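Local atomic coordinates of DotI (Legionella pneumophila, PDB entry 3WZ4), a protein that probably serves as an inner-membrane component of the type IVB secretion system, represented here by its periplasmic domain. Residues V61-V67 against T99-E105; V112-T118 against G130-V136. All coordinates share one frame; numbering follows the deposited sequence.

Contact 1: residues V61-V67 against T99-E105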
loop_
_atom_site.group_PDB
_atom_site.type_symbol
_atom_site.label_atom_id
_atom_site.label_comp_id
_atom_site.label_asym_id
_atom_site.label_seq_id
_atom_site.Cartn_x
_atom_site.Cartn_y
_atom_site.Cartn_z
ATOM N N VAL A 61 -13.227 0.488 11.680
ATOM C CA VAL A 61 -13.723 -0.535 10.772
ATOM C C VAL A 61 -14.374 -1.668 11.557
ATOM O O VAL A 61 -15.468 -2.117 11.219
ATOM C CB VAL A 61 -12.597 -1.093 9.881
ATOM C CG1 VAL A 61 -13.064 -2.336 9.147
ATOM C CG2 VAL A 61 -12.132 -0.028 8.896
ATOM N N LYS A 62 -13.700 -2.118 12.611
ATOM C CA LYS A 62 -14.233 -3.169 13.472
ATOM C C LYS A 62 -15.455 -2.688 14.250
ATOM O O LYS A 62 -16.486 -3.359 14.277
ATOM C CB LYS A 62 -13.154 -3.685 14.432
ATOM C CG LYS A 62 -11.975 -4.354 13.732
ATOM C CD LYS A 62 -10.835 -4.685 14.691
ATOM C CE LYS A 62 -11.157 -5.891 15.560
ATOM N NZ LYS A 62 -9.966 -6.343 16.335
ATOM N N ALA A 63 -15.337 -1.522 14.876
ATOM C CA ALA A 63 -16.420 -0.973 15.688
ATOM C C ALA A 63 -17.694 -0.751 14.875
ATOM O O ALA A 63 -18.783 -1.138 15.296
ATOM C CB ALA A 63 -15.983 0.325 16.352
ATOM N N LYS A 64 -17.551 -0.124 13.712
ATOM C CA LYS A 64 -18.697 0.169 12.859
ATOM C C LYS A 64 -18.932 -0.939 11.834
ATOM O O LYS A 64 -19.834 -0.848 11.001
ATOM C CB LYS A 64 -18.510 1.516 12.157
ATOM C CG LYS A 64 -18.387 2.694 13.111
ATOM C CD LYS A 64 -18.149 3.991 12.358
ATOM C CE LYS A 64 -18.017 5.162 13.313
ATOM N NZ LYS A 64 -17.787 6.443 12.594
ATOM N N LYS A 65 -18.113 -1.983 11.908
ATOM C CA LYS A 65 -18.252 -3.138 11.027
ATOM C C LYS A 65 -18.387 -2.727 9.563
ATOM O O LYS A 65 -19.425 -2.942 8.933
ATOM C CB LYS A 65 -19.434 -4.004 11.466
ATOM C CG LYS A 65 -19.315 -4.480 12.903
ATOM C CD LYS A 65 -20.341 -5.545 13.236
ATOM C CE LYS A 65 -20.056 -6.154 14.601
ATOM N NZ LYS A 65 -20.956 -7.298 14.911
ATOM N N LEU A 66 -17.320 -2.141 9.032
ATOM C CA LEU A 66 -17.328 -1.610 7.674
ATOM C C LEU A 66 -16.588 -2.504 6.688
ATOM O O LEU A 66 -15.851 -3.412 7.073
ATOM C CB LEU A 66 -16.683 -0.225 7.651
ATOM C CG LEU A 66 -17.177 0.778 8.692
ATOM C CD1 LEU A 66 -16.239 1.967 8.745
ATOM C CD2 LEU A 66 -18.606 1.213 8.398
ATOM N N VAL A 67 -16.794 -2.227 5.407
ATOM C CA VAL A 67 -16.018 -2.846 4.348
ATOM C C VAL A 67 -15.230 -1.746 3.658
ATOM O O VAL A 67 -15.804 -0.754 3.206
ATOM C CB VAL A 67 -16.921 -3.545 3.317
ATOM C CG1 VAL A 67 -16.101 -4.007 2.122
ATOM C CG2 VAL A 67 -17.655 -4.718 3.957
ATOM N N THR A 99 -13.231 4.078 0.138
ATOM C CA THR A 99 -14.619 4.005 0.580
ATOM C C THR A 99 -14.783 3.116 1.815
ATOM O O THR A 99 -14.446 1.933 1.791
ATOM C CB THR A 99 -15.534 3.480 -0.541
ATOM O OG1 THR A 99 -15.489 4.378 -1.656
ATOM C CG2 THR A 99 -16.969 3.357 -0.054
ATOM N N TYR A 100 -15.294 3.703 2.894
ATOM C CA TYR A 100 -15.661 2.963 4.095
ATOM C C TYR A 100 -17.182 2.910 4.174
ATOM O O TYR A 100 -17.833 3.952 4.253
ATOM C CB TYR A 100 -15.124 3.669 5.339
ATOM C CG TYR A 100 -13.619 3.808 5.396
ATOM C CD1 TYR A 100 -12.969 4.830 4.716
ATOM C CD2 TYR A 100 -12.848 2.927 6.147
ATOM C CE1 TYR A 100 -11.593 4.966 4.772
ATOM C CE2 TYR A 100 -11.470 3.055 6.209
ATOM C CZ TYR A 100 -10.849 4.077 5.518
ATOM O OH TYR A 100 -9.481 4.212 5.576
ATOM N N GLN A 101 -17.763 1.715 4.154
ATOM C CA GLN A 101 -19.221 1.636 4.118
ATOM C C GLN A 101 -19.835 0.438 4.828
ATOM O O GLN A 101 -19.172 -0.566 5.097
ATOM C CB GLN A 101 -19.730 1.694 2.675
ATOM C CG GLN A 101 -19.478 0.432 1.875
ATOM C CD GLN A 101 -19.933 0.562 0.435
ATOM O OE1 GLN A 101 -21.130 0.649 0.157
ATOM N NE2 GLN A 101 -18.978 0.584 -0.489
ATOM N N SER A 102 -21.125 0.575 5.124
ATOM C CA SER A 102 -21.930 -0.479 5.724
ATOM C C SER A 102 -23.387 -0.187 5.400
ATOM O O SER A 102 -23.682 0.688 4.587
ATOM C CB SER A 102 -21.734 -0.511 7.238
ATOM O OG SER A 102 -22.230 0.673 7.837
ATOM N N ALA A 103 -24.299 -0.909 6.036
ATOM C CA ALA A 103 -25.722 -0.665 5.837
ATOM C C ALA A 103 -26.103 0.746 6.286
ATOM O O ALA A 103 -26.984 1.373 5.700
ATOM C CB ALA A 103 -26.551 -1.703 6.580
ATOM N N SER A 104 -25.425 1.244 7.316
ATOM C CA SER A 104 -25.780 2.528 7.911
ATOM C C SER A 104 -24.850 3.672 7.501
ATOM O O SER A 104 -25.235 4.839 7.568
ATOM C CB SER A 104 -25.827 2.412 9.438
ATOM O OG SER A 104 -24.525 2.283 9.981
ATOM N N GLU A 105 -23.635 3.344 7.074
ATOM C CA GLU A 105 -22.649 4.378 6.761
ATOM C C GLU A 105 -22.072 4.295 5.347
ATOM O O GLU A 105 -22.027 3.225 4.737
ATOM C CB GLU A 105 -21.506 4.356 7.777
ATOM C CG GLU A 105 -21.900 4.799 9.175
ATOM C CD GLU A 105 -20.697 4.999 10.075
ATOM O OE1 GLU A 105 -20.883 5.123 11.303
ATOM O OE2 GLU A 105 -19.564 5.037 9.548
HETATM O O HOH W 1 -21.879 0.950 10.492
HETATM O O HOH W 2 -20.199 -3.595 6.309
HETATM O O HOH W 3 -16.142 0.077 0.585
#
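Val67 and Gln101 form an antiparallel hydrogen-bonded pair, in which the N of Val67 meets the O of Gln101 at 2.9 Å and the N of Gln101 returns a longer bond of 3.3 Å to the O of Val67. Just before this pair, Leu66 sends its two methyl groups to different neighbours: CD1 packs on CB of Tyr100 at 4.0 Å, while CD2 lies against CB and OG of Ser102. A branched apolar residue suits this buried place, since its two branches can touch two neighbours at once. Val61 brings CG2 to the edge of the Tyr100 ring, 4.1 Å from CD2, packing Tyr100 of strand 87-101 against the last turn of helix 57-63.

That helix ends in a Schellman motif just before strand 67-84 begins. Lys65, with positive phi, is its C-prime residue; the N of Leu66 bonds to the O of Val61, and a weak bond joins the N of Lys65 to the O of Lys62. From this helix end Lys64 reaches out fully extended and crosses Glu105 at about a right angle. Its CD comes to the oxygen side of the carboxylate, 3.1 Å from OE1 of Glu105, whereas NZ stands 3.6 Å from the same OE1 in a long salt bridge at the surface, where a lysine can keep its charge in solvent; NZ also bonds weakly to a bound MRD molecule. Ser102 holds the opposite loop: its OG, set between backbone N and carbonyl carbon (chi1 65°), accepts from the N atoms of Ser104 and Glu105 in an ST turn and an ST motif. One water joins that same OG to the O of Lys64 and to OG of Ser104.

Contact 2: residues V112-T118 against G130-V136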
loop_
_atom_site.group_PDB
_atom_site.type_symbol
_atom_site.label_atom_id
_atom_site.label_comp_id
_atom_site.label_asym_id
_atom_site.label_seq_id
_atom_site.Cartn_x
_atom_site.Cartn_y
_atom_site.Cartn_z
ATOM N N VAL A 112 -3.633 10.447 -1.237
ATOM C CA VAL A 112 -2.478 10.240 -2.093
ATOM C C VAL A 112 -1.520 9.280 -1.403
ATOM O O VAL A 112 -1.102 9.516 -0.271
ATOM C CB VAL A 112 -1.746 11.555 -2.390
ATOM C CG1 VAL A 112 -0.681 11.334 -3.451
ATOM C CG2 VAL A 112 -2.736 12.607 -2.845
ATOM N N VAL A 113 -1.194 8.187 -2.080
ATOM C CA VAL A 113 -0.252 7.215 -1.542
ATOM C C VAL A 113 1.131 7.449 -2.140
ATOM O O VAL A 113 1.282 7.583 -3.355
ATOM C CB VAL A 113 -0.696 5.769 -1.836
ATOM C CG1 VAL A 113 0.315 4.781 -1.286
ATOM C CG2 VAL A 113 -2.079 5.505 -1.254
ATOM N N THR A 114 2.140 7.515 -1.281
ATOM C CA THR A 114 3.510 7.650 -1.750
ATOM C C THR A 114 4.338 6.487 -1.225
ATOM O O THR A 114 4.388 6.238 -0.019
ATOM C CB THR A 114 4.131 8.989 -1.320
ATOM O OG1 THR A 114 3.209 10.051 -1.598
ATOM C CG2 THR A 114 5.427 9.242 -2.074
HETATM N N MSE A 115 4.978 5.770 -2.140
HETATM C CA MSE A 115 5.721 4.569 -1.789
HETATM C C MSE A 115 7.179 4.660 -2.222
HETATM O O MSE A 115 7.490 5.135 -3.316
HETATM C CB MSE A 115 5.077 3.339 -2.437
HETATM C CG MSE A 115 3.675 3.013 -1.939
HETATM SE SE MSE A 115 2.721 1.779 -3.127
HETATM C CE MSE A 115 2.174 3.047 -4.506
ATOM N N LEU A 116 8.073 4.209 -1.352
ATOM C CA LEU A 116 9.452 3.979 -1.748
ATOM C C LEU A 116 9.606 2.493 -2.035
ATOM O O LEU A 116 9.401 1.658 -1.156
ATOM C CB LEU A 116 10.429 4.431 -0.658
ATOM C CG LEU A 116 11.910 4.156 -0.940
ATOM C CD1 LEU A 116 12.373 4.903 -2.181
ATOM C CD2 LEU A 116 12.774 4.520 0.261
ATOM N N ILE A 117 9.943 2.164 -3.274
ATOM C CA ILE A 117 10.081 0.773 -3.679
ATOM C C ILE A 117 11.537 0.455 -3.991
ATOM O O ILE A 117 12.207 1.211 -4.697
ATOM C CB ILE A 117 9.195 0.465 -4.904
ATOM C CG1 ILE A 117 7.719 0.613 -4.531
ATOM C CG2 ILE A 117 9.484 -0.929 -5.447
ATOM C CD1 ILE A 117 6.771 0.358 -5.679
ATOM N N THR A 118 12.032 -0.655 -3.453
ATOM C CA THR A 118 13.426 -1.031 -3.652
ATOM C C THR A 118 13.586 -2.471 -4.126
ATOM O O THR A 118 12.802 -3.349 -3.769
ATOM C CB THR A 118 14.247 -0.842 -2.364
ATOM O OG1 THR A 118 13.788 -1.759 -1.366
ATOM C CG2 THR A 118 14.098 0.579 -1.843
ATOM N N GLY A 130 10.181 -4.701 -3.216
ATOM C CA GLY A 130 9.323 -4.549 -2.056
ATOM C C GLY A 130 9.209 -3.103 -1.618
ATOM O O GLY A 130 10.064 -2.276 -1.937
ATOM N N ILE A 131 8.146 -2.794 -0.882
ATOM C CA ILE A 131 7.926 -1.445 -0.377
ATOM C C ILE A 131 8.696 -1.214 0.918
ATOM O O ILE A 131 8.555 -1.978 1.875
ATOM C CB ILE A 131 6.431 -1.187 -0.132
ATOM C CG1 ILE A 131 5.661 -1.255 -1.456
ATOM C CG2 ILE A 131 6.222 0.157 0.555
ATOM C CD1 ILE A 131 4.156 -1.300 -1.286
ATOM N N SER A 132 9.516 -0.165 0.940
ATOM C CA SER A 132 10.281 0.198 2.132
ATOM C C SER A 132 9.587 1.296 2.937
ATOM O O SER A 132 9.781 1.410 4.146
ATOM C CB SER A 132 11.697 0.641 1.756
ATOM O OG SER A 132 12.502 -0.476 1.418
ATOM N N GLN A 133 8.782 2.105 2.262
ATOM C CA GLN A 133 8.024 3.145 2.942
ATOM C C GLN A 133 6.662 3.323 2.297
ATOM O O GLN A 133 6.542 3.383 1.075
ATOM C CB GLN A 133 8.782 4.475 2.950
ATOM C CG GLN A 133 8.104 5.543 3.797
ATOM C CD GLN A 133 8.866 6.853 3.821
ATOM O OE1 GLN A 133 9.238 7.387 2.778
ATOM N NE2 GLN A 133 9.099 7.380 5.019
ATOM N N PHE A 134 5.639 3.406 3.139
ATOM C CA PHE A 134 4.265 3.545 2.692
ATOM C C PHE A 134 3.663 4.766 3.382
ATOM O O PHE A 134 3.421 4.750 4.587
ATOM C CB PHE A 134 3.479 2.286 3.055
ATOM C CG PHE A 134 2.166 2.155 2.338
ATOM C CD1 PHE A 134 1.027 2.779 2.824
ATOM C CD2 PHE A 134 2.065 1.392 1.184
ATOM C CE1 PHE A 134 -0.184 2.649 2.171
ATOM C CE2 PHE A 134 0.855 1.260 0.527
ATOM C CZ PHE A 134 -0.269 1.888 1.020
ATOM N N VAL A 135 3.437 5.829 2.621
ATOM C CA VAL A 135 2.921 7.065 3.197
ATOM C C VAL A 135 1.580 7.461 2.592
ATOM O O VAL A 135 1.423 7.502 1.371
ATOM C CB VAL A 135 3.922 8.219 3.045
ATOM C CG1 VAL A 135 3.310 9.520 3.535
ATOM C CG2 VAL A 135 5.208 7.906 3.804
ATOM N N VAL A 136 0.613 7.747 3.458
ATOM C CA VAL A 136 -0.713 8.160 3.022
ATOM C C VAL A 136 -0.984 9.598 3.446
ATOM O O VAL A 136 -0.631 10.004 4.553
ATOM C CB VAL A 136 -1.810 7.248 3.609
ATOM C CG1 VAL A 136 -3.190 7.730 3.178
ATOM C CG2 VAL A 136 -1.586 5.802 3.186
HETATM O O HOH W 4 1.469 10.376 0.147
HETATM O O HOH W 5 7.179 7.280 0.619
#
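Thr114 and Val135 pair within an antiparallel beta hairpin, strands 106-119 and 129-138, whose regular register is broken by a classic beta bulge where Ser132 and Gln133 both face Leu116. Leu116 uses its N to reach the O of Gln133, and its O receives the N of Ser132 at 2.8 Å.

The tightly packed face carries buried apolar residues: Met115, Ile117 and Ile131 suit the side turned toward helix 7-21, Val113 touches Ile96, and Phe134 packs on Phe40 and, edge-to-face, on Phe48. With CG anti to the backbone N (chi1 -165°), the Phe134 ring lies beneath CG1 of Val113, a CH-pi contact with the methyl 4.1 Å from the ring centroid. The selenium of Met115, a selenomethionine, approaches the same ring obliquely, 5.1 Å from its centroid, and touches CD1 of Ile131 at 3.9 Å. The packing eases at exposed Val136.

On the other face Thr118 is buried near the bulge, but Thr114, Leu116, Gln133 and Val135, a mixture of polar and branched side chains, are at least partly exposed and wetter. CB of Leu116 stands 4.0 Å from CB of Gln133. One water joins Thr114 O, weakly, to OE1 of Gln133; another bridges Val112 O, Val135 O and OG1 of Thr114.

Overall arrangement
From the N terminus, the end of helix 57-63 forms the start of the first segment of contact 1, which continues as strand 67-84. The chain returns along strand 87-101, and contact 1 closes this long loop of 31 intervening residues, mostly strand, tying the helix end to the sheet. Strand 106-119 then follows, and contact 2 closes a shorter loop of 11 residues by pairing it with strand 129-138, an outermost strand of the sheet. The two contacts neither nest nor cross: they lie in series, with centres about 26 Å apart. Strands 87-101 and 106-119, sheet neighbours, connect them; the centre of contact 1 lies about 20 Å from the chain's centre, that of contact 2 about 7 Å.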